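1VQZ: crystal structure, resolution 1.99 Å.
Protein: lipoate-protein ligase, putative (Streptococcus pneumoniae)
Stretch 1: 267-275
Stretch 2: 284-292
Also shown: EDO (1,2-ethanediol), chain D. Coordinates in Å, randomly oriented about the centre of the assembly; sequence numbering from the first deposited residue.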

# COMPACT_ATOMS: atom_id res chain seq x y z
N THR A 267 16.02 8.94 3.40
CA THR A 267 15.49 9.40 2.13
C THR A 267 14.35 8.52 1.67
O THR A 267 13.34 9.02 1.23
CB THR A 267 16.57 9.37 1.02
OG1 THR A 267 17.66 10.21 1.41
CG2 THR A 267 16.01 9.87 -0.30
N SER A 268 14.50 7.22 1.83
CA SER A 268 13.48 6.27 1.37
C SER A 268 12.52 5.83 2.49
O SER A 268 11.74 4.91 2.34
CB SER A 268 14.19 5.07 0.71
OG SER A 268 14.80 5.49 -0.48
N GLY A 269 12.53 6.55 3.59
CA GLY A 269 11.54 6.27 4.62
C GLY A 269 12.01 6.54 6.03
O GLY A 269 13.17 6.43 6.38
N LYS A 270 11.02 6.86 6.83
CA LYS A 270 11.12 6.92 8.26
C LYS A 270 11.10 5.51 8.88
O LYS A 270 10.26 4.67 8.52
CB LYS A 270 9.88 7.74 8.68
CG LYS A 270 9.68 8.00 10.07
CD LYS A 270 8.94 9.33 10.25
CE LYS A 270 7.55 9.15 10.62
NZ LYS A 270 7.06 10.43 11.26
N VAL A 271 12.02 5.26 9.82
CA VAL A 271 12.08 4.00 10.58
C VAL A 271 12.08 4.31 12.08
O VAL A 271 12.93 5.04 12.59
CB VAL A 271 13.34 3.17 10.24
CG1 VAL A 271 13.39 1.89 11.07
CG2 VAL A 271 13.41 2.87 8.75
N GLU A 272 11.07 3.77 12.77
CA GLU A 272 10.87 3.94 14.21
C GLU A 272 10.92 2.58 14.88
O GLU A 272 10.16 1.68 14.54
CB GLU A 272 9.53 4.59 14.48
CG GLU A 272 9.35 5.04 15.96
CD GLU A 272 8.01 5.72 16.22
OE1 GLU A 272 7.00 5.37 15.55
OE2 GLU A 272 7.96 6.60 17.14
N VAL A 273 11.81 2.45 15.85
CA VAL A 273 12.07 1.17 16.48
C VAL A 273 11.74 1.21 17.97
O VAL A 273 12.27 2.00 18.73
CB VAL A 273 13.55 0.80 16.35
CG1 VAL A 273 13.80 -0.56 17.06
CG2 VAL A 273 13.98 0.79 14.91
N PHE A 274 10.87 0.31 18.39
CA PHE A 274 10.59 0.14 19.81
C PHE A 274 11.18 -1.21 20.28
O PHE A 274 10.70 -2.27 19.90
CB PHE A 274 9.07 0.17 20.08
CG PHE A 274 8.39 1.46 19.71
CD1 PHE A 274 7.93 1.68 18.43
CD2 PHE A 274 8.15 2.44 20.67
CE1 PHE A 274 7.26 2.86 18.10
CE2 PHE A 274 7.50 3.63 20.34
CZ PHE A 274 7.05 3.82 19.04
N ALA A 275 12.22 -1.17 21.10
CA ALA A 275 12.90 -2.40 21.55
C ALA A 275 12.85 -2.56 23.05
O ALA A 275 13.05 -1.59 23.79
CB ALA A 275 14.31 -2.41 21.09
N ASP A 284 12.33 -8.14 22.86
CA ASP A 284 11.28 -7.93 21.86
C ASP A 284 11.62 -6.69 21.06
O ASP A 284 12.44 -5.87 21.49
CB ASP A 284 9.90 -7.80 22.51
CG ASP A 284 8.78 -8.44 21.64
OD1 ASP A 284 8.93 -8.62 20.42
OD2 ASP A 284 7.71 -8.77 22.19
N ILE A 285 11.05 -6.60 19.85
CA ILE A 285 11.24 -5.45 19.00
C ILE A 285 10.04 -5.28 18.08
O ILE A 285 9.40 -6.27 17.66
CB ILE A 285 12.56 -5.58 18.22
CG1 ILE A 285 12.92 -4.31 17.44
CG2 ILE A 285 12.52 -6.73 17.22
CD1 ILE A 285 14.34 -4.37 16.88
N LYS A 286 9.69 -4.03 17.81
CA LYS A 286 8.63 -3.70 16.84
C LYS A 286 9.06 -2.46 16.07
O LYS A 286 9.63 -1.51 16.63
CB LYS A 286 7.27 -3.47 17.55
CG LYS A 286 6.10 -3.52 16.53
CD LYS A 286 4.76 -3.56 17.09
CE LYS A 286 3.71 -3.77 16.01
NZ LYS A 286 3.49 -5.20 15.60
N ILE A 287 8.86 -2.51 14.75
CA ILE A 287 9.34 -1.50 13.84
C ILE A 287 8.17 -0.89 13.11
O ILE A 287 7.34 -1.61 12.50
CB ILE A 287 10.34 -2.10 12.87
CG1 ILE A 287 11.53 -2.73 13.66
CG2 ILE A 287 10.85 -1.06 11.85
CD1 ILE A 287 12.43 -3.58 12.80
N TYR A 288 8.10 0.44 13.18
CA TYR A 288 7.09 1.23 12.48
C TYR A 288 7.76 2.14 11.47
O TYR A 288 8.96 2.40 11.55
CB TYR A 288 6.35 2.14 13.45
CG TYR A 288 5.47 1.45 14.45
CD1 TYR A 288 6.04 0.82 15.55
CD2 TYR A 288 4.10 1.46 14.33
CE1 TYR A 288 5.27 0.19 16.49
CE2 TYR A 288 3.30 0.81 15.28
CZ TYR A 288 3.91 0.19 16.37
OH TYR A 288 3.18 -0.46 17.35
N GLY A 289 6.96 2.65 10.53
CA GLY A 289 7.48 3.61 9.57
C GLY A 289 6.67 3.67 8.30
O GLY A 289 5.63 2.98 8.14
N ASP A 290 7.15 4.53 7.40
CA ASP A 290 6.54 4.68 6.06
C ASP A 290 7.47 4.21 4.94
O ASP A 290 7.20 4.50 3.77
CB ASP A 290 6.07 6.12 5.81
CG ASP A 290 7.20 7.17 5.96
OD1 ASP A 290 8.38 6.85 6.01
OD2 ASP A 290 6.87 8.36 6.08
N PHE A 291 8.53 3.50 5.31
CA PHE A 291 9.36 2.74 4.37
C PHE A 291 8.46 1.75 3.60
O PHE A 291 7.36 1.38 4.01
CB PHE A 291 10.45 1.95 5.10
CG PHE A 291 9.94 1.04 6.19
CD1 PHE A 291 9.54 -0.27 5.91
CD2 PHE A 291 9.85 1.49 7.48
CE1 PHE A 291 9.04 -1.12 6.89
CE2 PHE A 291 9.38 0.62 8.51
CZ PHE A 291 8.94 -0.66 8.19
N PHE A 292 8.92 1.36 2.43
CA PHE A 292 8.21 0.37 1.66
C PHE A 292 9.03 -0.89 1.55
O PHE A 292 10.18 -0.83 1.22
CB PHE A 292 7.93 0.86 0.24
CG PHE A 292 7.31 -0.18 -0.59
CD1 PHE A 292 5.95 -0.46 -0.45
CD2 PHE A 292 8.09 -0.99 -1.41
CE1 PHE A 292 5.36 -1.48 -1.17
CE2 PHE A 292 7.50 -2.03 -2.14
CZ PHE A 292 6.14 -2.27 -2.00
C1 EDO D . 3.85 -1.45 12.91
O1 EDO D . 4.70 -2.38 12.28
C2 EDO D . 2.39 -1.85 12.79
O2 EDO D . 2.18 -3.05 13.47
O HOH W 1 11.50 2.41 1.42

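What joins the two strands? They run antiparallel, and paired backbone bonds do the work: E272 N to Y288 O and Y288 N to E272 O, both 2.8 Å, then F274 N to K286 O at 2.8 Å and K286 N to F274 O at 2.9 Å.

How do the aliphatic side chains pack? V271, V273, A275, I285 and I287 share one face. Both valines are t at chi1, and V273 CG1 meets I285 CD1 at 3.9 Å while V271 CG1 meets I287 CG2 at 4.0 Å. I285 is t and I287 m, each with an extended chi2. The branched valines and isoleucines fill this buried layer, and the small A275 fits with its CA 4.3 Å from I285 CA.

What occupies the face of F274 and Y288? Both rings adopt m, bringing F274 CE1 within 3.5 Å of Y288 CD1, their planes 79° apart. K286 is t through chi3, and its end leads away, leaving the charged amine clear of the rings.

What holds the stretches together around G289 and D290? At G289 a CB would clash with K270 O, and its backbone angles also call for glycine. D290, with chi1 p, brings OD1 to K270 N at 2.8 Å, so a side chain accepts this bond. F291, also p, places CD2 4.0 Å from V271 CG2, while a water bridges S268 O and F292 N.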